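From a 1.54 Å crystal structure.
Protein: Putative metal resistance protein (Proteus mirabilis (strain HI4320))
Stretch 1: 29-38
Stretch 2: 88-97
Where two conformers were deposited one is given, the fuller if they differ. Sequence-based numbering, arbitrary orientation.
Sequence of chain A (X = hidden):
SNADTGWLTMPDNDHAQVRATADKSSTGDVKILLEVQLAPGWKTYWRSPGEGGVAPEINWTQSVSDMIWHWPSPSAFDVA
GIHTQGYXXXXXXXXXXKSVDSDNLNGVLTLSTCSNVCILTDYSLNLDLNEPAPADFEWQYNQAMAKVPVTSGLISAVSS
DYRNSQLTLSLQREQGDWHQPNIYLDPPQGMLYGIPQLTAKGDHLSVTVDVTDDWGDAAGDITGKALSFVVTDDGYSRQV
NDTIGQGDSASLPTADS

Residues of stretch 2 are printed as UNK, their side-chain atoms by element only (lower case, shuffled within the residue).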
# COMPACT_ATOMS: atom_id res chain seq x y z
N ASP A 29 9.55 15.50 -14.86
CA ASP A 29 9.13 14.51 -13.86
C ASP A 29 8.25 15.17 -12.81
O ASP A 29 8.57 16.25 -12.31
CB ASP A 29 10.34 13.87 -13.17
CG ASP A 29 11.21 13.06 -14.13
OD1 ASP A 29 10.73 12.72 -15.23
OD2 ASP A 29 12.37 12.77 -13.76
N VAL A 30 7.14 14.52 -12.46
CA VAL A 30 6.19 15.09 -11.52
C VAL A 30 6.17 14.26 -10.24
O VAL A 30 6.09 13.04 -10.29
CB VAL A 30 4.76 15.18 -12.11
CG1 VAL A 30 3.86 15.93 -11.20
CG2 VAL A 30 4.79 15.86 -13.48
N LYS A 31 6.24 14.95 -9.10
CA LYS A 31 6.01 14.35 -7.79
C LYS A 31 4.64 14.84 -7.33
O LYS A 31 4.34 16.04 -7.43
CB LYS A 31 7.10 14.77 -6.81
CG LYS A 31 8.43 14.13 -7.10
CD LYS A 31 9.57 14.72 -6.27
CE LYS A 31 9.41 14.58 -4.78
NZ LYS A 31 10.63 15.12 -4.14
N ILE A 32 3.83 13.91 -6.84
CA ILE A 32 2.47 14.18 -6.38
C ILE A 32 2.32 13.60 -4.97
O ILE A 32 2.76 12.47 -4.71
CB ILE A 32 1.46 13.55 -7.32
CG1 ILE A 32 1.59 14.18 -8.71
CG2 ILE A 32 0.06 13.71 -6.82
CD1 ILE A 32 1.23 13.23 -9.77
N LEU A 33 1.70 14.35 -4.08
CA LEU A 33 1.29 13.83 -2.79
C LEU A 33 -0.19 13.79 -2.75
O LEU A 33 -0.84 14.81 -2.93
CB LEU A 33 1.79 14.71 -1.63
CG LEU A 33 3.25 14.55 -1.27
CD1 LEU A 33 3.65 15.61 -0.28
CD2 LEU A 33 3.50 13.16 -0.67
N LEU A 34 -0.75 12.63 -2.49
CA LEU A 34 -2.18 12.44 -2.36
C LEU A 34 -2.50 12.21 -0.89
O LEU A 34 -2.20 11.15 -0.36
CB LEU A 34 -2.67 11.28 -3.19
CG LEU A 34 -4.12 10.96 -3.04
CD1 LEU A 34 -4.97 12.12 -3.56
CD2 LEU A 34 -4.45 9.67 -3.78
N GLU A 35 -3.11 13.17 -0.22
CA GLU A 35 -3.49 13.06 1.18
C GLU A 35 -4.94 12.60 1.26
O GLU A 35 -5.81 13.12 0.54
CB GLU A 35 -3.37 14.41 1.90
CG GLU A 35 -1.97 14.99 1.90
CD GLU A 35 -1.98 16.44 2.38
OE1 GLU A 35 -1.95 16.67 3.62
OE2 GLU A 35 -2.10 17.34 1.52
N VAL A 36 -5.20 11.65 2.14
CA VAL A 36 -6.53 11.15 2.41
C VAL A 36 -6.80 11.22 3.89
O VAL A 36 -6.06 10.65 4.68
CB VAL A 36 -6.69 9.72 1.93
CG1 VAL A 36 -8.07 9.23 2.23
CG2 VAL A 36 -6.40 9.62 0.44
N GLN A 37 -7.85 11.95 4.27
CA GLN A 37 -8.31 12.09 5.66
C GLN A 37 -9.64 11.38 5.82
O GLN A 37 -10.58 11.71 5.10
CB GLN A 37 -8.48 13.57 6.03
CG GLN A 37 -7.20 14.34 6.30
CD GLN A 37 -6.69 14.20 7.73
OE1 GLN A 37 -7.44 13.95 8.67
NE2 GLN A 37 -5.38 14.37 7.90
N LEU A 38 -9.74 10.47 6.79
CA LEU A 38 -10.90 9.63 6.98
C LEU A 38 -11.61 9.91 8.29
O LEU A 38 -10.96 10.09 9.32
CB LEU A 38 -10.45 8.19 6.98
CG LEU A 38 -9.74 7.77 5.70
CD1 LEU A 38 -8.95 6.49 5.96
CD2 LEU A 38 -10.73 7.50 4.61
N UNK A 88 -6.07 3.42 8.49
CA UNK A 88 -7.13 4.18 9.15
C UNK A 88 -6.64 5.56 9.51
O UNK A 88 -5.44 5.86 9.45
c UNK A 88 -7.68 3.43 10.37
c UNK A 88 -6.68 3.24 11.46
o UNK A 88 -5.48 3.49 11.24
o UNK A 88 -7.11 2.80 12.58
N UNK A 89 -7.62 6.43 9.78
CA UNK A 89 -7.43 7.83 10.21
C UNK A 89 -6.97 8.73 9.06
O UNK A 89 -7.65 9.68 8.73
c UNK A 89 -7.85 6.91 13.23
c UNK A 89 -6.42 7.93 11.37
c UNK A 89 -6.53 6.90 12.51
n UNK A 89 -9.18 5.64 14.95
c UNK A 89 -7.82 5.88 14.38
N UNK A 90 -5.81 8.45 8.50
CA UNK A 90 -5.25 9.25 7.45
C UNK A 90 -4.07 8.55 6.82
O UNK A 90 -3.41 7.75 7.48
c UNK A 90 -3.89 10.58 9.11
c UNK A 90 -4.82 10.62 7.96
o UNK A 90 -2.66 12.57 8.94
c UNK A 90 -3.59 11.99 9.56
o UNK A 90 -4.32 12.51 10.45
N UNK A 91 -3.86 8.80 5.54
CA UNK A 91 -2.73 8.25 4.84
C UNK A 91 -2.32 9.23 3.74
O UNK A 91 -3.16 9.94 3.19
c UNK A 91 -4.27 6.92 3.31
c UNK A 91 -3.07 6.86 4.26
c UNK A 91 -1.89 6.25 3.57
N UNK A 92 -1.03 9.28 3.42
CA UNK A 92 -0.50 10.12 2.35
C UNK A 92 0.28 9.28 1.37
O UNK A 92 1.25 8.63 1.77
c UNK A 92 0.88 12.14 1.73
c UNK A 92 -0.29 12.05 3.90
c UNK A 92 0.42 11.23 2.88
N UNK A 93 -0.14 9.25 0.11
CA UNK A 93 0.49 8.47 -0.93
C UNK A 93 1.44 9.35 -1.75
O UNK A 93 0.98 10.26 -2.43
c UNK A 93 -3.29 5.21 0.13
c UNK A 93 -2.85 7.30 -0.93
c UNK A 93 -1.12 5.69 -0.73
c UNK A 93 -0.56 7.84 -1.85
c UNK A 93 -1.98 4.84 -0.09
c UNK A 93 -1.52 6.93 -1.16
c UNK A 93 -3.72 6.45 -0.28
N UNK A 94 2.76 9.10 -1.68
CA UNK A 94 3.67 9.71 -2.65
C UNK A 94 3.62 8.99 -3.99
O UNK A 94 3.68 7.76 -4.01
c UNK A 94 5.04 9.57 -2.00
c UNK A 94 3.46 8.18 -0.78
c UNK A 94 4.83 8.75 -0.73
N UNK A 95 3.51 9.76 -5.06
CA UNK A 95 3.38 9.27 -6.41
C UNK A 95 4.41 10.01 -7.27
O UNK A 95 4.72 11.17 -7.01
c UNK A 95 0.96 8.73 -6.06
c UNK A 95 1.84 9.08 -8.37
c UNK A 95 1.96 9.51 -6.93
c UNK A 95 -0.44 9.25 -6.17
N UNK A 96 4.98 9.30 -8.24
CA UNK A 96 5.91 9.91 -9.18
C UNK A 96 5.47 9.55 -10.59
O UNK A 96 5.10 8.41 -10.85
c UNK A 96 9.33 9.49 -7.31
c UNK A 96 7.34 9.45 -8.92
o UNK A 96 9.48 8.47 -6.58
o UNK A 96 10.30 10.12 -7.78
c UNK A 96 7.92 9.99 -7.61
N UNK A 97 5.56 10.53 -11.49
CA UNK A 97 5.19 10.39 -12.90
C UNK A 97 6.33 10.94 -13.75
O UNK A 97 7.00 11.89 -13.34
c UNK A 97 2.62 10.95 -12.54
c UNK A 97 2.15 9.52 -12.62
c UNK A 97 3.92 11.15 -13.29
c UNK A 97 1.59 11.86 -13.15

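Position 88 carries two carbons, the second bearing two oxygens, a short carboxylate; its CA-to-CB bond points away from stretch 1, and the nearest approach is its backbone C, 4.3 Å from L38 CD1. It is D88. Position 89 has four carbons in a row ending in nitrogen; its CA-to-CB bond also points away, and no side-chain atom comes close to stretch 1. The close contact is made by the backbone: L38 N donates to the O of position 89 at 3.0 Å. The chain is lysine, K89, and its positive phi of 75° sets it apart from the extended residues that follow.

At position 90, three carbons end in two oxygens, a carboxylate beside Q37 on the same face of the sheet: E90. Its OE2 lies 3.3 Å from Q37 NE2, and E90 N closes a small turn onto D88 O at 2.8 Å.

Position 91 has one carbon carrying two more, too few for leucine; with no heteroatom beside V36, it is V91. Its CG1 lies 3.9 Å from V36 CB. Position 92 repeats the three-carbon fork but on the other face, between L33 and E35. This is V92, whose CG1 meets L33 CD2 at 3.7 Å while CG2 lies 3.9 Å from E35 CG.

Position 93 shows one carbon and then a six-carbon ring without oxygen, beside L34 and V36: F93. V36 CG2 approaches the ring edge, 4.2 Å from F93 CE2, and L34 CD2 lies 4.0 Å from F93 CD2. At position 94 three carbons close a ring onto the backbone N, beside L33, which identifies P94; its CB is 4.1 Å from L33 CD2. It has no N-H to give, yet the pairing with stretch 1 loses no hydrogen bond there, because P94 and L33 form a non-hydrogen-bonded pair.

Position 95 has four carbons forked at the first, one arm two carbons long, beside I32 and L34: I95. Its CB sits 4.1 Å from I32 CB, and its CD1 reaches L34 CB at 4.2 Å. Position 96 again has three carbons and two oxygens, its aliphatic part alongside K31; it is E96, with CG 4.2 Å from K31 CG. Position 97 has four carbons forked at the second, beside V30 and I32: L97, whose CD1 packs 3.7 Å from I32 CD1.

The contact is an antiparallel pairing with a binary pattern. V30, I32, L34 and V36 each pair with a partner through two backbone hydrogen bonds, and their side chains join V91, F93, I95 and L97 on one buried, wholly apolar face. The alternate face mixes charged and polar residues with L33, V92 and P94. The rule is economical: backbone hydrogen bonds mark the register, alternation sorts the faces, and proline occupies a site where the pairing with stretch 1 uses no N-H.

Stretch 2 (88-97) DKEVVFPIEL
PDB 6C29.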